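Local coordinates for protein ElaA (Escherichia coli, PDB 5Z6N) that belongs to the GNAT fold family and probably transfers an acetyl group from acetyl coenzyme A to an amino group of a substrate, at the interface of chains A and B. Coordinates in Å, arbitrary orientation; residue numbers count along the deposited sequence, not the author numbering. Chains: chain A/B, Protein ElaA.

Contact 1: the interface of chains A and B. Residues chain A 21, 37-39; chain B 21-22, 25, 39.
A:Ile39 lies against helix 14-31 of chain B, spanning B:Leu21, B:Gln22 and B:Cys25, in a symmetric pairing of two GNAT-family subunits; the structure alone does not establish that this pairing is the biological dimer. The contact illustrates how a loop residue of one subunit can dock on a helix of its twin across a two-fold axis. Its tight part is apolar. With CG1 anti to its own carbonyl carbon (chi1 -46°), A:Ile39 sends its two branches to different places. The delta-methyl CD1 reaches the helix backbone, 3.3 Å from the carbonyl O of B:Leu21, and also packs on the beta-carbon of B:Cys25, with CD1 and CB 3.7 Å apart. The gamma-methyl CG2 rests 3.5 Å from CB of B:Gln22, and the two side chains cross at a slant. A second cluster sits beside this one, where the leucines of the two helices meet through single methyls: CD2 of A:Leu21 lies 3.7 Å from CD1 of B:Leu21. CD1 of B:Ile39 then comes up to CB of A:Leu21 at 3.9 Å, the counterpart of A:Ile39 CD1 against B:Leu21 CB.

Toward A:Gln37 the contact becomes polar and loose. This side chain starts out anti to its backbone N (chi1 177°) and bends at chi2, which carries its amide to the flank of the B helix. There NE2 makes a weak hydrogen bond of 3.4 Å to the carbonyl O of B:Gln22, while the amide oxygen OE1 takes one, also weak, from the thiol SG of B:Cys25 at 3.6 Å. Both ends of the amide are thus engaged, but neither firmly. A:Asp38 adds little beyond its backbone, and the extended chain of B:Gln22 runs past the carbonyl of A:Ile39, with CG 3.9 Å from that O.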
# COMPACT_ATOMS: atom_id res chain seq x y z
N LEU A 21 -3.52 4.60 -2.14
CA LEU A 21 -2.63 3.90 -1.21
C LEU A 21 -1.22 4.50 -1.23
O LEU A 21 -0.59 4.64 -0.17
CB LEU A 21 -2.55 2.41 -1.58
CG LEU A 21 -3.60 1.39 -1.11
CD1 LEU A 21 -5.01 1.88 -1.28
CD2 LEU A 21 -3.41 0.09 -1.87
N GLN A 37 -0.47 -0.59 9.70
CA GLN A 37 -1.14 -1.26 8.58
C GLN A 37 -2.17 -0.30 8.00
O GLN A 37 -3.34 -0.30 8.38
CB GLN A 37 -1.77 -2.56 9.05
CG GLN A 37 -2.55 -3.32 7.99
CD GLN A 37 -1.72 -3.62 6.76
OE1 GLN A 37 -1.76 -2.89 5.77
NE2 GLN A 37 -0.95 -4.70 6.82
N ASP A 38 -1.72 0.54 7.05
CA ASP A 38 -2.64 1.47 6.40
C ASP A 38 -3.64 0.74 5.53
O ASP A 38 -4.84 1.07 5.52
CB ASP A 38 -1.86 2.49 5.58
CG ASP A 38 -2.75 3.32 4.66
OD1 ASP A 38 -3.44 4.23 5.16
OD2 ASP A 38 -2.77 3.05 3.44
N ILE A 39 -3.18 -0.27 4.79
CA ILE A 39 -4.04 -1.07 3.93
C ILE A 39 -4.69 -2.04 4.91
O ILE A 39 -4.13 -3.10 5.22
CB ILE A 39 -3.20 -1.76 2.84
CG1 ILE A 39 -2.23 -0.74 2.23
CG2 ILE A 39 -4.07 -2.29 1.75
CD1 ILE A 39 -1.00 -1.36 1.61
N LEU B 21 -0.18 -5.42 -2.03
CA LEU B 21 0.36 -4.29 -1.29
C LEU B 21 0.02 -4.41 0.20
O LEU B 21 0.83 -4.03 1.05
CB LEU B 21 -0.19 -2.98 -1.86
CG LEU B 21 0.08 -2.70 -3.33
CD1 LEU B 21 -0.72 -1.50 -3.79
CD2 LEU B 21 1.56 -2.47 -3.56
N GLN B 22 -1.16 -4.93 0.51
CA GLN B 22 -1.55 -5.13 1.91
C GLN B 22 -0.65 -6.15 2.58
O GLN B 22 -0.30 -6.01 3.76
CB GLN B 22 -3.01 -5.56 1.98
CG GLN B 22 -3.40 -6.35 3.21
CD GLN B 22 -4.84 -6.85 3.15
OE1 GLN B 22 -5.75 -6.16 3.59
NE2 GLN B 22 -5.03 -8.04 2.62
N CYS B 25 2.81 -4.43 2.83
CA CYS B 25 2.76 -3.54 3.99
C CYS B 25 2.86 -4.33 5.29
O CYS B 25 3.62 -3.96 6.20
CB CYS B 25 1.47 -2.71 3.95
SG CYS B 25 1.39 -1.37 5.15
N ILE B 39 5.13 1.46 -1.71
CA ILE B 39 4.40 1.62 -2.96
C ILE B 39 5.14 2.70 -3.75
O ILE B 39 4.90 3.90 -3.59
CB ILE B 39 2.93 1.97 -2.70
CG1 ILE B 39 2.26 0.83 -1.94
CG2 ILE B 39 2.20 2.24 -3.99
CD1 ILE B 39 1.11 1.26 -1.07

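Contact 2: the interface of chains A and B. Residues chain A 18, 22; chain B 21, 39-43.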
# COMPACT_ATOMS: atom_id res chain seq x y z
N TYR A 18 -4.04 2.20 -6.71
CA TYR A 18 -2.61 2.34 -6.42
C TYR A 18 -2.29 3.74 -5.92
O TYR A 18 -1.51 3.91 -4.98
CB TYR A 18 -1.81 2.02 -7.69
CG TYR A 18 -0.33 1.82 -7.49
CD1 TYR A 18 0.19 0.56 -7.20
CD2 TYR A 18 0.57 2.88 -7.59
CE1 TYR A 18 1.54 0.36 -7.03
CE2 TYR A 18 1.93 2.69 -7.42
CZ TYR A 18 2.41 1.43 -7.14
OH TYR A 18 3.76 1.22 -6.95
N GLN A 22 -0.72 4.84 -2.42
CA GLN A 22 0.62 5.42 -2.54
C GLN A 22 0.73 6.71 -1.75
O GLN A 22 1.71 6.94 -1.03
CB GLN A 22 0.93 5.66 -4.02
CG GLN A 22 2.30 6.22 -4.30
CD GLN A 22 2.44 6.66 -5.75
OE1 GLN A 22 3.47 6.44 -6.37
NE2 GLN A 22 1.40 7.27 -6.29
N LEU B 21 -0.18 -5.42 -2.03
CA LEU B 21 0.36 -4.29 -1.29
C LEU B 21 0.02 -4.41 0.20
O LEU B 21 0.83 -4.03 1.05
CB LEU B 21 -0.19 -2.98 -1.86
CG LEU B 21 0.08 -2.70 -3.33
CD1 LEU B 21 -0.72 -1.50 -3.79
CD2 LEU B 21 1.56 -2.47 -3.56
N ILE B 39 5.13 1.46 -1.71
CA ILE B 39 4.40 1.62 -2.96
C ILE B 39 5.14 2.70 -3.75
O ILE B 39 4.90 3.90 -3.59
CB ILE B 39 2.93 1.97 -2.70
CG1 ILE B 39 2.26 0.83 -1.94
CG2 ILE B 39 2.20 2.24 -3.99
CD1 ILE B 39 1.11 1.26 -1.07
N ASP B 40 6.06 2.26 -4.61
CA ASP B 40 7.05 3.14 -5.22
C ASP B 40 6.81 3.42 -6.70
O ASP B 40 7.60 4.14 -7.31
CB ASP B 40 8.45 2.55 -5.03
CG ASP B 40 8.57 1.13 -5.56
OD1 ASP B 40 7.63 0.65 -6.23
OD2 ASP B 40 9.61 0.49 -5.30
N GLY B 41 5.76 2.86 -7.29
CA GLY B 41 5.51 3.09 -8.71
C GLY B 41 5.90 1.91 -9.58
O GLY B 41 5.20 1.59 -10.55
N ASP B 42 6.99 1.24 -9.23
CA ASP B 42 7.59 0.18 -10.03
C ASP B 42 6.64 -0.98 -10.34
O ASP B 42 7.03 -1.91 -11.05
CB ASP B 42 8.85 -0.34 -9.35
CG ASP B 42 9.89 0.74 -9.14
OD1 ASP B 42 9.72 1.85 -9.67
OD2 ASP B 42 10.88 0.47 -8.42
N ASP B 43 5.42 -0.95 -9.81
CA ASP B 43 4.53 -2.08 -9.97
C ASP B 43 3.70 -2.08 -11.25
O ASP B 43 3.42 -3.15 -11.80
CB ASP B 43 3.60 -2.17 -8.76
CG ASP B 43 4.35 -2.44 -7.47
OD1 ASP B 43 4.82 -3.59 -7.30
OD2 ASP B 43 4.48 -1.52 -6.64
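The phenol of A:Tyr18 reaches from helix 14-31 of chain A into the loop 39-43 of chain B, a clear example of one aromatic side chain used on both face and rim in a dimer contact of a GNAT-fold protein. Its CG stands opposite the backbone N (chi1 -167°), and the ring projects from the helix with its hydroxyl leading. Over one face sits the gamma-methyl CG2 of B:Ile39, a CH-pi contact 3.6 Å from the ring centroid. The methyl is displaced toward the rim, at the hydroxyl-bearing end, and the two side chains run past each other in opposite directions. A:Gln22, one helical turn further on, presses its CB against the same methyl at 3.6 Å, so CG2 sits in the corner formed by the tyrosine ring and the glutamine's aliphatic stem, touched by the ring face and, from the flank, by CB.

At the ring edge, in its plane, the hydroxyl is gripped twice. The backbone N of B:Gly41 donates to OH at 2.6 Å, with an angle of 141° at the hydrogen, and OH in turn donates to OD2 of B:Asp43 at 2.8 Å. Accepting from an amide while donating to a carboxylate would set the direction of the hydroxyl hydrogen. The aspartate side chain crosses the tyrosine at about a right angle, its carboxylate plane turned 62° from the ring, and its CB also touches CE1. The loop carries an internal brace: the amide N of B:Asp42 bonds OD1 of B:Asp40 at 3.1 Å from above the carboxylate plane. On the acceptor side of the tyrosine bond, OD2 of B:Asp43 uses its anti lone pair, the one turned away from OD1.

Contact 1 and contact 2 are neighbouring patches of one two-fold interface, their C-alpha centres about 9 Å apart. B:Leu21 and B:Ile39 belong to both: B:Ile39 turns its delta-methyl into contact 1 and its gamma-methyl into contact 2, so one residue physically joins the apolar patch of contact 1 to the polar anchor of contact 2. Both contacts draw on helix 14-31 and on the loop that includes residue 39. Symmetry repeats each with the chains exchanged, so the helix of either subunit packs against the loop of the other. Such reciprocal docking would favour a closed pair of subunits, although these contacts alone do not establish a dimer in solution.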